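Local structure of putative metal-sulfur cluster biosynthesis proteins YuaD (Bacillus subtilis, 1ORU) at residues M4-Y16 / V173-Q185. The protein is of unknown function but carries a MOSC domain and may, like other MOSC proteins, bind molybdenum and pyridoxal phosphate and act in metal-sulfur cluster biosynthesis. Numbering follows the deposited sequence. Where two conformers were deposited one is given.
Sequences MWKRMTAKAEGLY and VYTGDEIEVHSYQ
The indole of W5 has Y184 over one face, CD1 of Y184 lying 3.7 Å above the W5 ring plane and offset toward the rim, while the carbonyl O of H182 sits at the indole's edge, 3.6 Å from CZ3 of W5. The six-membered ring of W5 and the Y184 ring meet obliquely, their planes 55° apart, and the CB of Y184 adds to the grip on CZ3. At the edge of the tyrosine ring, in its plane, comes the methyl CE of selenomethionine M4. With only an alanine at W5, Y184 is likely to lose its aromatic neighbour and a gap to open beside H182, where M56 of the second subunit also packs. R7, its CG anti to the carbonyl carbon (chi1 -71°), runs alongside the H182 imidazole, with CG of R7 3.3 Å from ND1 of H182. The two strands illustrate how an antiparallel sheet can join the two ends of a chain: 5-16 and 178-184, in the large mixed sheet of this MOSC protein, alternate hydrogen-bonded pairs (K6-S183, M8-V181, A10-I179) with non-hydrogen-bonded ones. V181 N meets M8 O at 2.7 Å, nearly straight at 169°. The CB of A10 lies 3.7 Å from CG1 of I179. Beyond it, a type II turn from Y174 to D177 docks on A12, whose O accepts from G176 N. Water joins T9 OG1 to E180 OE1; another links L15 N with T175 OG1.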
# COMPACT_ATOMS: atom_id res chain seq x y z
N MSE A 4 10.18 -14.08 -4.57
CA MSE A 4 9.54 -12.77 -4.87
C MSE A 4 10.05 -11.70 -3.90
O MSE A 4 9.56 -10.57 -3.89
CB MSE A 4 8.02 -12.88 -4.76
CG MSE A 4 7.56 -13.39 -3.41
SE MSE A 4 5.65 -13.53 -3.27
CE MSE A 4 5.30 -11.96 -2.21
N TRP A 5 11.03 -12.09 -3.09
CA TRP A 5 11.63 -11.20 -2.10
C TRP A 5 13.14 -11.21 -2.23
O TRP A 5 13.79 -12.16 -1.80
CB TRP A 5 11.25 -11.67 -0.68
CG TRP A 5 9.81 -11.51 -0.33
CD1 TRP A 5 8.91 -12.51 -0.06
CD2 TRP A 5 9.09 -10.28 -0.25
NE1 TRP A 5 7.66 -11.96 0.18
CE2 TRP A 5 7.75 -10.60 0.07
CE3 TRP A 5 9.45 -8.94 -0.42
CZ2 TRP A 5 6.77 -9.62 0.22
CZ3 TRP A 5 8.47 -7.97 -0.27
CH2 TRP A 5 7.15 -8.31 0.05
N LYS A 6 13.72 -10.17 -2.82
CA LYS A 6 15.18 -10.12 -2.92
C LYS A 6 15.67 -9.19 -1.81
O LYS A 6 15.22 -8.06 -1.69
CB LYS A 6 15.64 -9.59 -4.28
CG LYS A 6 15.26 -8.14 -4.58
CD LYS A 6 15.90 -7.64 -5.87
CE LYS A 6 15.37 -6.25 -6.26
NZ LYS A 6 15.99 -5.69 -7.49
N ARG A 7 16.59 -9.69 -0.98
CA ARG A 7 17.12 -8.90 0.12
C ARG A 7 18.42 -8.19 -0.17
O ARG A 7 19.29 -8.71 -0.86
CB ARG A 7 17.31 -9.79 1.35
CG ARG A 7 16.01 -10.24 2.00
CD ARG A 7 16.26 -11.34 3.01
NE ARG A 7 16.87 -12.50 2.37
CZ ARG A 7 17.14 -13.64 2.99
NH1 ARG A 7 16.84 -13.79 4.28
NH2 ARG A 7 17.70 -14.64 2.32
N MSE A 8 18.54 -6.96 0.34
CA MSE A 8 19.73 -6.15 0.16
C MSE A 8 19.94 -5.26 1.38
O MSE A 8 18.98 -4.90 2.07
CB MSE A 8 19.59 -5.28 -1.10
CG MSE A 8 18.36 -4.39 -1.13
SE MSE A 8 18.04 -3.58 -2.86
CE MSE A 8 16.94 -4.97 -3.62
N THR A 9 21.20 -4.92 1.66
CA THR A 9 21.52 -4.08 2.81
C THR A 9 21.83 -2.66 2.36
O THR A 9 22.51 -2.45 1.36
CB THR A 9 22.75 -4.65 3.56
OG1 THR A 9 22.42 -5.95 4.07
CG2 THR A 9 23.14 -3.74 4.71
N ALA A 10 21.30 -1.69 3.10
CA ALA A 10 21.54 -0.28 2.82
C ALA A 10 21.74 0.43 4.16
O ALA A 10 21.89 -0.22 5.20
CB ALA A 10 20.37 0.33 2.06
N LYS A 11 21.72 1.76 4.14
CA LYS A 11 21.96 2.53 5.34
C LYS A 11 21.10 3.78 5.48
O LYS A 11 20.82 4.46 4.50
CB LYS A 11 23.44 2.92 5.39
CG LYS A 11 23.85 3.81 6.55
CD LYS A 11 25.35 4.12 6.47
CE LYS A 11 25.83 4.99 7.61
NZ LYS A 11 27.28 5.32 7.47
N ALA A 12 20.69 4.07 6.71
CA ALA A 12 19.91 5.27 6.99
C ALA A 12 20.95 6.33 7.37
O ALA A 12 21.44 6.34 8.50
CB ALA A 12 18.95 5.02 8.15
N GLU A 13 21.30 7.19 6.41
CA GLU A 13 22.29 8.24 6.65
C GLU A 13 21.77 9.34 7.56
O GLU A 13 22.51 9.89 8.37
CB GLU A 13 22.73 8.89 5.33
CG GLU A 13 23.52 8.01 4.40
CD GLU A 13 24.94 7.74 4.89
OE1 GLU A 13 25.35 8.32 5.92
OE2 GLU A 13 25.65 6.96 4.23
N GLY A 14 20.48 9.66 7.42
CA GLY A 14 19.90 10.71 8.23
C GLY A 14 18.44 10.49 8.57
O GLY A 14 17.71 9.86 7.82
N LEU A 15 18.04 11.02 9.73
CA LEU A 15 16.66 10.92 10.20
C LEU A 15 16.21 12.36 10.46
O LEU A 15 17.00 13.18 10.95
CB LEU A 15 16.59 10.11 11.49
CG LEU A 15 17.15 8.69 11.43
CD1 LEU A 15 17.05 8.05 12.81
CD2 LEU A 15 16.38 7.86 10.39
N TYR A 16 14.96 12.68 10.14
CA TYR A 16 14.46 14.04 10.31
C TYR A 16 12.99 14.08 10.70
O TYR A 16 12.22 13.18 10.36
CB TYR A 16 14.62 14.82 9.00
CG TYR A 16 15.92 14.56 8.26
CD1 TYR A 16 16.99 15.45 8.35
CD2 TYR A 16 16.06 13.43 7.45
CE1 TYR A 16 18.17 15.22 7.64
CE2 TYR A 16 17.23 13.20 6.74
CZ TYR A 16 18.28 14.09 6.84
OH TYR A 16 19.43 13.85 6.13
N VAL A 173 14.54 4.10 15.57
CA VAL A 173 15.53 4.09 14.50
C VAL A 173 16.58 5.13 14.87
O VAL A 173 16.27 6.16 15.46
CB VAL A 173 14.88 4.39 13.12
CG1 VAL A 173 13.92 3.26 12.76
CG2 VAL A 173 14.12 5.72 13.15
N TYR A 174 17.84 4.83 14.52
CA TYR A 174 18.97 5.69 14.87
C TYR A 174 19.83 6.07 13.68
O TYR A 174 19.93 5.32 12.72
CB TYR A 174 19.83 4.96 15.90
CG TYR A 174 19.04 4.41 17.08
CD1 TYR A 174 18.81 5.18 18.22
CD2 TYR A 174 18.52 3.12 17.04
CE1 TYR A 174 18.08 4.67 19.30
CE2 TYR A 174 17.78 2.60 18.10
CZ TYR A 174 17.56 3.38 19.23
OH TYR A 174 16.83 2.88 20.29
N THR A 175 20.45 7.24 13.76
CA THR A 175 21.32 7.72 12.68
C THR A 175 22.40 6.68 12.34
O THR A 175 23.06 6.14 13.24
CB THR A 175 22.02 9.03 13.08
OG1 THR A 175 21.04 10.01 13.45
CG2 THR A 175 22.86 9.57 11.93
N GLY A 176 22.58 6.39 11.06
CA GLY A 176 23.59 5.43 10.65
C GLY A 176 23.17 3.97 10.68
O GLY A 176 23.96 3.08 10.34
N ASP A 177 21.94 3.70 11.10
CA ASP A 177 21.44 2.33 11.15
C ASP A 177 21.59 1.62 9.81
O ASP A 177 21.31 2.19 8.76
CB ASP A 177 19.94 2.31 11.51
CG ASP A 177 19.69 2.27 12.99
OD1 ASP A 177 20.67 2.20 13.77
OD2 ASP A 177 18.50 2.29 13.39
N GLU A 178 22.02 0.37 9.87
CA GLU A 178 22.13 -0.43 8.66
C GLU A 178 20.71 -0.97 8.47
O GLU A 178 20.09 -1.45 9.43
CB GLU A 178 23.12 -1.58 8.87
CG GLU A 178 23.68 -2.15 7.58
CD GLU A 178 24.71 -3.24 7.84
OE1 GLU A 178 24.33 -4.32 8.34
OE2 GLU A 178 25.90 -3.01 7.54
N ILE A 179 20.17 -0.87 7.26
CA ILE A 179 18.82 -1.36 7.04
C ILE A 179 18.78 -2.55 6.10
O ILE A 179 19.66 -2.73 5.24
CB ILE A 179 17.90 -0.25 6.49
CG1 ILE A 179 18.51 0.39 5.24
CG2 ILE A 179 17.66 0.79 7.57
CD1 ILE A 179 17.60 1.40 4.55
N GLU A 180 17.75 -3.37 6.27
CA GLU A 180 17.54 -4.56 5.46
C GLU A 180 16.36 -4.28 4.54
O GLU A 180 15.25 -4.07 5.02
CB GLU A 180 17.22 -5.75 6.36
CG GLU A 180 17.21 -7.09 5.67
CD GLU A 180 18.61 -7.61 5.42
OE1 GLU A 180 18.74 -8.75 4.91
OE2 GLU A 180 19.58 -6.88 5.73
N VAL A 181 16.60 -4.27 3.24
CA VAL A 181 15.52 -4.01 2.29
C VAL A 181 15.04 -5.31 1.67
O VAL A 181 15.85 -6.09 1.15
CB VAL A 181 15.98 -3.05 1.17
CG1 VAL A 181 14.84 -2.79 0.19
CG2 VAL A 181 16.46 -1.73 1.78
N HIS A 182 13.74 -5.56 1.76
CA HIS A 182 13.12 -6.75 1.18
C HIS A 182 12.35 -6.22 -0.02
O HIS A 182 11.23 -5.71 0.11
CB HIS A 182 12.19 -7.40 2.20
CG HIS A 182 12.89 -7.87 3.44
ND1 HIS A 182 13.34 -9.16 3.59
CD2 HIS A 182 13.26 -7.20 4.55
CE1 HIS A 182 13.96 -9.27 4.75
NE2 HIS A 182 13.93 -8.09 5.35
N SER A 183 12.98 -6.32 -1.19
CA SER A 183 12.40 -5.82 -2.43
C SER A 183 11.40 -6.79 -3.05
O SER A 183 11.74 -7.92 -3.41
CB SER A 183 13.53 -5.51 -3.43
OG SER A 183 13.05 -4.75 -4.52
N TYR A 184 10.15 -6.33 -3.17
CA TYR A 184 9.07 -7.14 -3.73
C TYR A 184 9.25 -7.38 -5.23
O TYR A 184 9.63 -6.47 -5.98
CB TYR A 184 7.73 -6.46 -3.49
CG TYR A 184 6.53 -7.22 -4.03
CD1 TYR A 184 6.19 -8.47 -3.53
CD2 TYR A 184 5.74 -6.68 -5.05
CE1 TYR A 184 5.08 -9.17 -4.02
CE2 TYR A 184 4.64 -7.36 -5.55
CZ TYR A 184 4.31 -8.61 -5.03
OH TYR A 184 3.22 -9.29 -5.51
N GLN A 185 8.96 -8.61 -5.67
CA GLN A 185 9.08 -8.99 -7.07
C GLN A 185 7.76 -9.47 -7.67
O GLN A 185 6.76 -9.54 -6.92
CB GLN A 185 10.13 -10.10 -7.22
CG GLN A 185 11.45 -9.77 -6.55
CD GLN A 185 12.08 -8.51 -7.10
OE1 GLN A 185 13.06 -8.00 -6.55
NE2 GLN A 185 11.52 -7.98 -8.19
O HOH W 1 20.55 -8.26 3.02
O HOH W 2 20.09 11.78 11.63